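Local coordinates for N5-carboxyaminoimidazole ribonucleotide synthetase (Bacillus anthracis, PDB 3QFF), which probably catalyses the ATP-dependent carboxylation of aminoimidazole ribonucleotide by bicarbonate to N5-carboxyaminoimidazole ribonucleotide, in purine biosynthesis, at residues 129-140 with 176-187. Sequence-based numbering, arbitrary orientation.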
ATOM      1  N   THR A 129     -33.636  16.598  14.500  1.00 29.72           N
ATOM      2  CA  THR A 129     -34.562  16.353  15.584  1.00 30.80           C
ATOM      3  C   THR A 129     -35.244  15.001  15.331  1.00 30.38           C
ATOM      4  O   THR A 129     -35.515  14.627  14.185  1.00 30.46           O
ATOM      5  CB  THR A 129     -35.519  17.549  15.771  1.00 31.29           C
ATOM      6  OG1 THR A 129     -35.885  18.060  14.494  1.00 34.30           O
ATOM      7  CG2 THR A 129     -34.811  18.684  16.490  1.00 31.67           C
ATOM      8  N   TYR A 130     -35.421  14.225  16.392  1.00 29.62           N
ATOM      9  CA  TYR A 130     -35.797  12.824  16.241  1.00 29.76           C
ATOM     10  C   TYR A 130     -36.653  12.362  17.411  1.00 29.97           C
ATOM     11  O   TYR A 130     -36.598  12.949  18.497  1.00 29.63           O
ATOM     12  CB  TYR A 130     -34.538  11.944  16.117  1.00 29.46           C
ATOM     13  CG  TYR A 130     -33.663  11.951  17.366  1.00 29.06           C
ATOM     14  CD1 TYR A 130     -32.808  13.016  17.639  1.00 29.59           C
ATOM     15  CD2 TYR A 130     -33.709  10.894  18.286  1.00 29.48           C
ATOM     16  CE1 TYR A 130     -32.009  13.034  18.793  1.00 29.06           C
ATOM     17  CE2 TYR A 130     -32.918  10.908  19.438  1.00 27.74           C
ATOM     18  CZ  TYR A 130     -32.076  11.977  19.684  1.00 28.56           C
ATOM     19  OH  TYR A 130     -31.301  11.996  20.828  1.00 29.69           O
ATOM     20  N   ARG A 131     -37.443  11.311  17.168  1.00 30.32           N
ATOM     21  CA  ARG A 131     -38.274  10.675  18.193  1.00 30.17           C
ATOM     22  C   ARG A 131     -38.202   9.160  18.089  1.00 29.27           C
ATOM     23  O   ARG A 131     -38.274   8.591  16.989  1.00 28.97           O
ATOM     24  CB  ARG A 131     -39.750  11.084  18.055  1.00 30.58           C
ATOM     25  CG  ARG A 131     -40.054  12.559  18.228  1.00 32.77           C
ATOM     26  CD  ARG A 131     -39.819  13.061  19.646  1.00 35.20           C
ATOM     27  NE  ARG A 131     -40.215  14.464  19.764  1.00 37.94           N
ATOM     28  CZ  ARG A 131     -39.401  15.508  19.630  1.00 37.51           C
ATOM     29  NH1 ARG A 131     -38.104  15.340  19.381  1.00 35.96           N
ATOM     30  NH2 ARG A 131     -39.897  16.731  19.756  1.00 37.68           N
ATOM     31  N   LEU A 132     -38.092   8.506  19.242  1.00 28.28           N
ATOM     32  CA  LEU A 132     -38.143   7.046  19.295  1.00 28.01           C
ATOM     33  C   LEU A 132     -39.562   6.577  18.971  1.00 27.83           C
ATOM     34  O   LEU A 132     -40.529   7.154  19.469  1.00 27.37           O
ATOM     35  CB  LEU A 132     -37.736   6.551  20.686  1.00 27.87           C
ATOM     36  CG  LEU A 132     -37.684   5.045  20.895  1.00 28.69           C
ATOM     37  CD1 LEU A 132     -36.524   4.432  20.092  1.00 27.96           C
ATOM     38  CD2 LEU A 132     -37.595   4.708  22.399  1.00 27.65           C
ATOM     39  N   VAL A 133     -39.675   5.542  18.134  1.00 27.30           N
ATOM     40  CA  VAL A 133     -40.975   4.968  17.782  1.00 27.58           C
ATOM     41  C   VAL A 133     -40.984   3.466  18.071  1.00 27.81           C
ATOM     42  O   VAL A 133     -40.329   2.666  17.377  1.00 27.79           O
ATOM     43  CB  VAL A 133     -41.375   5.266  16.304  1.00 27.83           C
ATOM     44  CG1 VAL A 133     -42.656   4.507  15.904  1.00 28.00           C
ATOM     45  CG2 VAL A 133     -41.563   6.767  16.099  1.00 27.85           C
ATOM     46  N   GLN A 134     -41.705   3.098  19.123  1.00 27.99           N
ATOM     47  CA  GLN A 134     -41.788   1.703  19.550  1.00 28.83           C
ATOM     48  C   GLN A 134     -43.185   1.108  19.294  1.00 29.80           C
ATOM     49  O   GLN A 134     -43.369  -0.103  19.351  1.00 30.30           O
ATOM     50  CB  GLN A 134     -41.389   1.567  21.032  1.00 28.38           C
ATOM     51  CG  GLN A 134     -39.906   1.839  21.299  1.00 26.95           C
ATOM     52  CD  GLN A 134     -39.486   1.589  22.756  1.00 27.86           C
ATOM     53  OE1 GLN A 134     -40.170   2.001  23.690  1.00 26.35           O
ATOM     54  NE2 GLN A 134     -38.341   0.921  22.941  1.00 27.08           N
ATOM     55  N   ASN A 135     -44.161   1.965  19.034  1.00 31.37           N
ATOM     56  CA  ASN A 135     -45.501   1.515  18.644  1.00 32.85           C
ATOM     57  C   ASN A 135     -46.216   2.529  17.769  1.00 33.79           C
ATOM     58  O   ASN A 135     -45.672   3.601  17.479  1.00 33.59           O
ATOM     59  CB  ASN A 135     -46.355   1.150  19.866  1.00 32.68           C
ATOM     60  CG  ASN A 135     -46.501   2.286  20.850  1.00 33.44           C
ATOM     61  OD1 ASN A 135     -46.484   3.466  20.485  1.00 33.96           O
ATOM     62  ND2 ASN A 135     -46.685   1.932  22.119  1.00 33.97           N
ATOM     63  N   GLN A 136     -47.438   2.184  17.363  1.00 34.51           N
ATOM     64  CA  GLN A 136     -48.246   3.036  16.492  1.00 35.41           C
ATOM     65  C   GLN A 136     -48.597   4.369  17.126  1.00 35.82           C
ATOM     66  O   GLN A 136     -48.588   5.401  16.452  1.00 35.94           O
ATOM     67  CB  GLN A 136     -49.519   2.301  16.045  1.00 35.33           C
ATOM     68  CG  GLN A 136     -49.225   1.021  15.260  1.00 36.13           C
ATOM     69  CD  GLN A 136     -48.519   1.292  13.940  1.00 37.32           C
ATOM     70  OE1 GLN A 136     -48.605   2.391  13.391  1.00 37.29           O
ATOM     71  NE2 GLN A 136     -47.833   0.280  13.416  1.00 37.24           N
ATOM     72  N   GLU A 137     -48.910   4.352  18.416  1.00 36.57           N
ATOM     73  CA  GLU A 137     -49.222   5.589  19.133  1.00 36.94           C
ATOM     74  C   GLU A 137     -48.052   6.570  19.095  1.00 36.84           C
ATOM     75  O   GLU A 137     -48.249   7.765  18.858  1.00 36.74           O
ATOM     76  CB  GLU A 137     -49.650   5.296  20.572  1.00 37.52           C
ATOM     77  CG  GLU A 137     -49.952   6.545  21.426  1.00 40.17           C
ATOM     78  CD  GLU A 137     -50.946   7.522  20.785  1.00 43.35           C
ATOM     79  OE1 GLU A 137     -51.933   7.067  20.156  1.00 45.16           O
ATOM     80  OE2 GLU A 137     -50.743   8.759  20.922  1.00 44.45           O
ATOM     81  N   GLN A 138     -46.841   6.056  19.314  1.00 36.56           N
ATOM     82  CA  GLN A 138     -45.635   6.874  19.279  1.00 36.32           C
ATOM     83  C   GLN A 138     -45.339   7.405  17.878  1.00 36.37           C
ATOM     84  O   GLN A 138     -44.864   8.526  17.741  1.00 35.69           O
ATOM     85  CB  GLN A 138     -44.431   6.115  19.850  1.00 36.29           C
ATOM     86  CG  GLN A 138     -44.475   6.003  21.373  1.00 35.74           C
ATOM     87  CD  GLN A 138     -43.226   5.382  21.985  1.00 36.63           C
ATOM     88  OE1 GLN A 138     -42.390   4.788  21.291  1.00 34.49           O
ATOM     89  NE2 GLN A 138     -43.100   5.516  23.304  1.00 35.90           N
ATOM     90  N   LEU A 139     -45.625   6.599  16.853  1.00 36.78           N
ATOM     91  CA  LEU A 139     -45.475   7.046  15.469  1.00 37.37           C
ATOM     92  C   LEU A 139     -46.436   8.194  15.183  1.00 37.88           C
ATOM     93  O   LEU A 139     -46.031   9.216  14.621  1.00 37.90           O
ATOM     94  CB  LEU A 139     -45.678   5.906  14.468  1.00 37.05           C
ATOM     95  CG  LEU A 139     -45.569   6.272  12.978  1.00 37.92           C
ATOM     96  CD1 LEU A 139     -44.259   7.020  12.632  1.00 36.97           C
ATOM     97  CD2 LEU A 139     -45.721   5.029  12.104  1.00 37.34           C
ATOM     98  N   THR A 140     -47.694   8.035  15.601  1.00 38.06           N
ATOM     99  CA  THR A 140     -48.701   9.081  15.420  1.00 38.29           C
ATOM    100  C   THR A 140     -48.266  10.389  16.071  1.00 38.95           C
ATOM    101  O   THR A 140     -48.302  11.449  15.424  1.00 38.75           O
ATOM    102  CB  THR A 140     -50.093   8.640  15.931  1.00 38.16           C
ATOM    103  OG1 THR A 140     -50.487   7.449  15.249  1.00 37.24           O
ATOM    104  CG2 THR A 140     -51.133   9.718  15.664  1.00 38.17           C
ATOM    105  N   ALA A 176     -45.371   3.493   6.498  1.00 50.02           N
ATOM    106  CA  ALA A 176     -44.640   3.747   7.747  1.00 49.21           C
ATOM    107  C   ALA A 176     -45.155   2.899   8.915  1.00 48.76           C
ATOM    108  O   ALA A 176     -44.360   2.311   9.658  1.00 48.61           O
ATOM    109  CB  ALA A 176     -44.692   5.228   8.097  1.00 48.91           C
ATOM    110  N   ARG A 177     -46.481   2.837   9.071  1.00 48.09           N
ATOM    111  CA  ARG A 177     -47.113   1.987  10.089  1.00 47.46           C
ATOM    112  C   ARG A 177     -46.675   0.539   9.941  1.00 47.29           C
ATOM    113  O   ARG A 177     -46.411  -0.145  10.936  1.00 47.25           O
ATOM    114  CB  ARG A 177     -48.638   2.071  10.020  1.00 47.24           C
ATOM    115  CG  ARG A 177     -49.176   3.445  10.293  1.00 46.47           C
ATOM    116  CD  ARG A 177     -50.521   3.408  10.974  1.00 45.97           C
ATOM    117  NE  ARG A 177     -50.990   4.759  11.280  1.00 45.51           N
ATOM    118  CZ  ARG A 177     -50.646   5.456  12.359  1.00 46.20           C
ATOM    119  NH1 ARG A 177     -51.131   6.676  12.538  1.00 45.84           N
ATOM    120  NH2 ARG A 177     -49.813   4.940  13.260  1.00 47.44           N
ATOM    121  N   LYS A 178     -46.599   0.087   8.690  1.00 47.00           N
ATOM    122  CA  LYS A 178     -46.142  -1.259   8.360  1.00 46.91           C
ATOM    123  C   LYS A 178     -44.734  -1.482   8.914  1.00 46.13           C
ATOM    124  O   LYS A 178     -44.447  -2.524   9.498  1.00 46.07           O
ATOM    125  CB  LYS A 178     -46.157  -1.462   6.838  1.00 47.14           C
ATOM    126  CG  LYS A 178     -45.853  -2.881   6.372  1.00 48.98           C
ATOM    127  CD  LYS A 178     -47.134  -3.651   6.039  1.00 50.76           C
ATOM    128  CE  LYS A 178     -46.811  -5.039   5.510  1.00 50.74           C
ATOM    129  NZ  LYS A 178     -47.978  -5.638   4.793  1.00 52.19           N
ATOM    130  N   LEU A 179     -43.869  -0.487   8.732  1.00 45.27           N
ATOM    131  CA  LEU A 179     -42.495  -0.556   9.222  1.00 44.18           C
ATOM    132  C   LEU A 179     -42.433  -0.526  10.746  1.00 43.27           C
ATOM    133  O   LEU A 179     -41.749  -1.348  11.350  1.00 42.83           O
ATOM    134  CB  LEU A 179     -41.641   0.569   8.618  1.00 43.98           C
ATOM    135  CG  LEU A 179     -40.142   0.563   8.926  1.00 43.92           C
ATOM    136  CD1 LEU A 179     -39.465  -0.702   8.386  1.00 43.64           C
ATOM    137  CD2 LEU A 179     -39.484   1.822   8.364  1.00 43.45           C
ATOM    138  N   ALA A 180     -43.149   0.417  11.356  1.00 42.70           N
ATOM    139  CA  ALA A 180     -43.222   0.509  12.817  1.00 42.65           C
ATOM    140  C   ALA A 180     -43.824  -0.761  13.442  1.00 42.58           C
ATOM    141  O   ALA A 180     -43.641  -1.030  14.629  1.00 42.48           O
ATOM    142  CB  ALA A 180     -44.002   1.742  13.233  1.00 42.58           C
ATOM    143  N   ASN A 181     -44.523  -1.549  12.627  1.00 42.59           N
ATOM    144  CA  ASN A 181     -45.123  -2.799  13.087  1.00 42.42           C
ATOM    145  C   ASN A 181     -44.123  -3.952  13.167  1.00 42.28           C
ATOM    146  O   ASN A 181     -44.258  -4.841  14.011  1.00 42.37           O
ATOM    147  CB  ASN A 181     -46.300  -3.181  12.188  1.00 42.59           C
ATOM    148  CG  ASN A 181     -47.177  -4.237  12.803  1.00 43.32           C
ATOM    149  OD1 ASN A 181     -47.091  -5.411  12.445  1.00 44.79           O
ATOM    150  ND2 ASN A 181     -48.012  -3.835  13.753  1.00 44.04           N
ATOM    151  N   ALA A 182     -43.124  -3.933  12.288  1.00 41.87           N
ATOM    152  CA  ALA A 182     -42.113  -4.994  12.219  1.00 41.30           C
ATOM    153  C   ALA A 182     -40.879  -4.742  13.089  1.00 40.88           C
ATOM    154  O   ALA A 182     -40.185  -5.691  13.472  1.00 41.41           O
ATOM    155  CB  ALA A 182     -41.686  -5.220  10.772  1.00 41.39           C
ATOM    156  N   ALA A 183     -40.594  -3.476  13.383  1.00 39.75           N
ATOM    157  CA  ALA A 183     -39.364  -3.121  14.096  1.00 38.86           C
ATOM    158  C   ALA A 183     -39.456  -1.831  14.894  1.00 37.86           C
ATOM    159  O   ALA A 183     -40.286  -0.960  14.611  1.00 38.25           O
ATOM    160  CB  ALA A 183     -38.193  -3.041  13.116  1.00 39.00           C
ATOM    161  N   GLU A 184     -38.595  -1.732  15.901  1.00 36.84           N
ATOM    162  CA  GLU A 184     -38.362  -0.490  16.615  1.00 35.97           C
ATOM    163  C   GLU A 184     -37.693   0.496  15.666  1.00 35.31           C
ATOM    164  O   GLU A 184     -36.731   0.149  14.965  1.00 35.00           O
ATOM    165  CB  GLU A 184     -37.460  -0.726  17.824  1.00 35.77           C
ATOM    166  CG  GLU A 184     -37.170   0.548  18.618  1.00 36.01           C
ATOM    167  CD  GLU A 184     -36.143   0.343  19.715  1.00 37.58           C
ATOM    168  OE1 GLU A 184     -36.545   0.306  20.901  1.00 35.59           O
ATOM    169  OE2 GLU A 184     -34.937   0.219  19.388  1.00 37.48           O
ATOM    170  N   CYS A 185     -38.205   1.718  15.673  1.00 35.15           N
ATOM    171  CA  CYS A 185     -37.787   2.762  14.757  1.00 34.92           C
ATOM    172  C   CYS A 185     -37.457   4.097  15.422  1.00 34.37           C
ATOM    173  O   CYS A 185     -37.670   4.315  16.623  1.00 33.73           O
ATOM    174  CB  CYS A 185     -38.879   2.977  13.703  1.00 35.39           C
ATOM    175  SG  CYS A 185     -39.088   1.568  12.590  1.00 37.76           S
ATOM    176  N   ILE A 186     -36.917   4.987  14.602  1.00 33.84           N
ATOM    177  CA  ILE A 186     -36.737   6.368  14.946  1.00 33.91           C
ATOM    178  C   ILE A 186     -37.343   7.178  13.796  1.00 33.70           C
ATOM    179  O   ILE A 186     -37.219   6.794  12.637  1.00 33.52           O
ATOM    180  CB  ILE A 186     -35.215   6.681  15.151  1.00 34.05           C
ATOM    181  CG1 ILE A 186     -34.997   8.056  15.756  1.00 35.22           C
ATOM    182  CG2 ILE A 186     -34.402   6.526  13.847  1.00 33.87           C
ATOM    183  CD1 ILE A 186     -33.505   8.386  15.899  1.00 37.73           C
ATOM    184  N   LEU A 187     -38.017   8.273  14.120  1.00 33.73           N
ATOM    185  CA  LEU A 187     -38.441   9.224  13.103  1.00 34.29           C
ATOM    186  C   LEU A 187     -37.605  10.488  13.225  1.00 34.94           C
ATOM    187  O   LEU A 187     -37.492  11.053  14.313  1.00 34.58           O
ATOM    188  CB  LEU A 187     -39.925   9.568  13.233  1.00 33.93           C
ATOM    189  CG  LEU A 187     -40.529  10.413  12.092  1.00 33.39           C
ATOM    190  CD1 LEU A 187     -40.962   9.519  10.956  1.00 32.22           C
ATOM    191  CD2 LEU A 187     -41.711  11.244  12.575  1.00 32.33           C
TER
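Strands 130-133 and 185-187 pair antiparallel, Arg131 with Leu187 and Val133 with Cys185 as hydrogen-bonded pairs, and on one face of this sheet the axes of the helical segments 136-140 and 176-182 approach to 10.1 Å. The small side chain of Ala180 suits that close approach: the branched Val133 reaches its CB with CG1 (4.1 Å), and Leu139 with CD2 (3.9 Å). On the other face, about 8 Å from the bound ADP, the unbranched arm of Ile186 brings CD1 obliquely to Tyr130 CD2, while Tyr130 OH is hydrogen-bonded to Glu121 and Asn118 of helix 113-122. Gln134 and Glu184 run side by side with nearly coplanar end groups; NE2 of Gln134 meets OE1 of Glu184 at 2.8 Å, and Thr155 holds the other carboxylate oxygen. Between the helices, Gln136, bent at chi2 (-64°), uses both ends of its amide: OE1 accepts from Arg177 NH2 (2.8 Å) and NE2 donates to Arg177 O (2.9 Å). Arg177 NH1 reaches Thr140 OG1 (2.9 Å), the hydroxyl lying near the guanidinium plane. Bonds from two of its nitrogens should limit rotation of the guanidinium, so directional polar links border the apolar core and probably help set how the two helices of this ATP-grasp subdomain lie together.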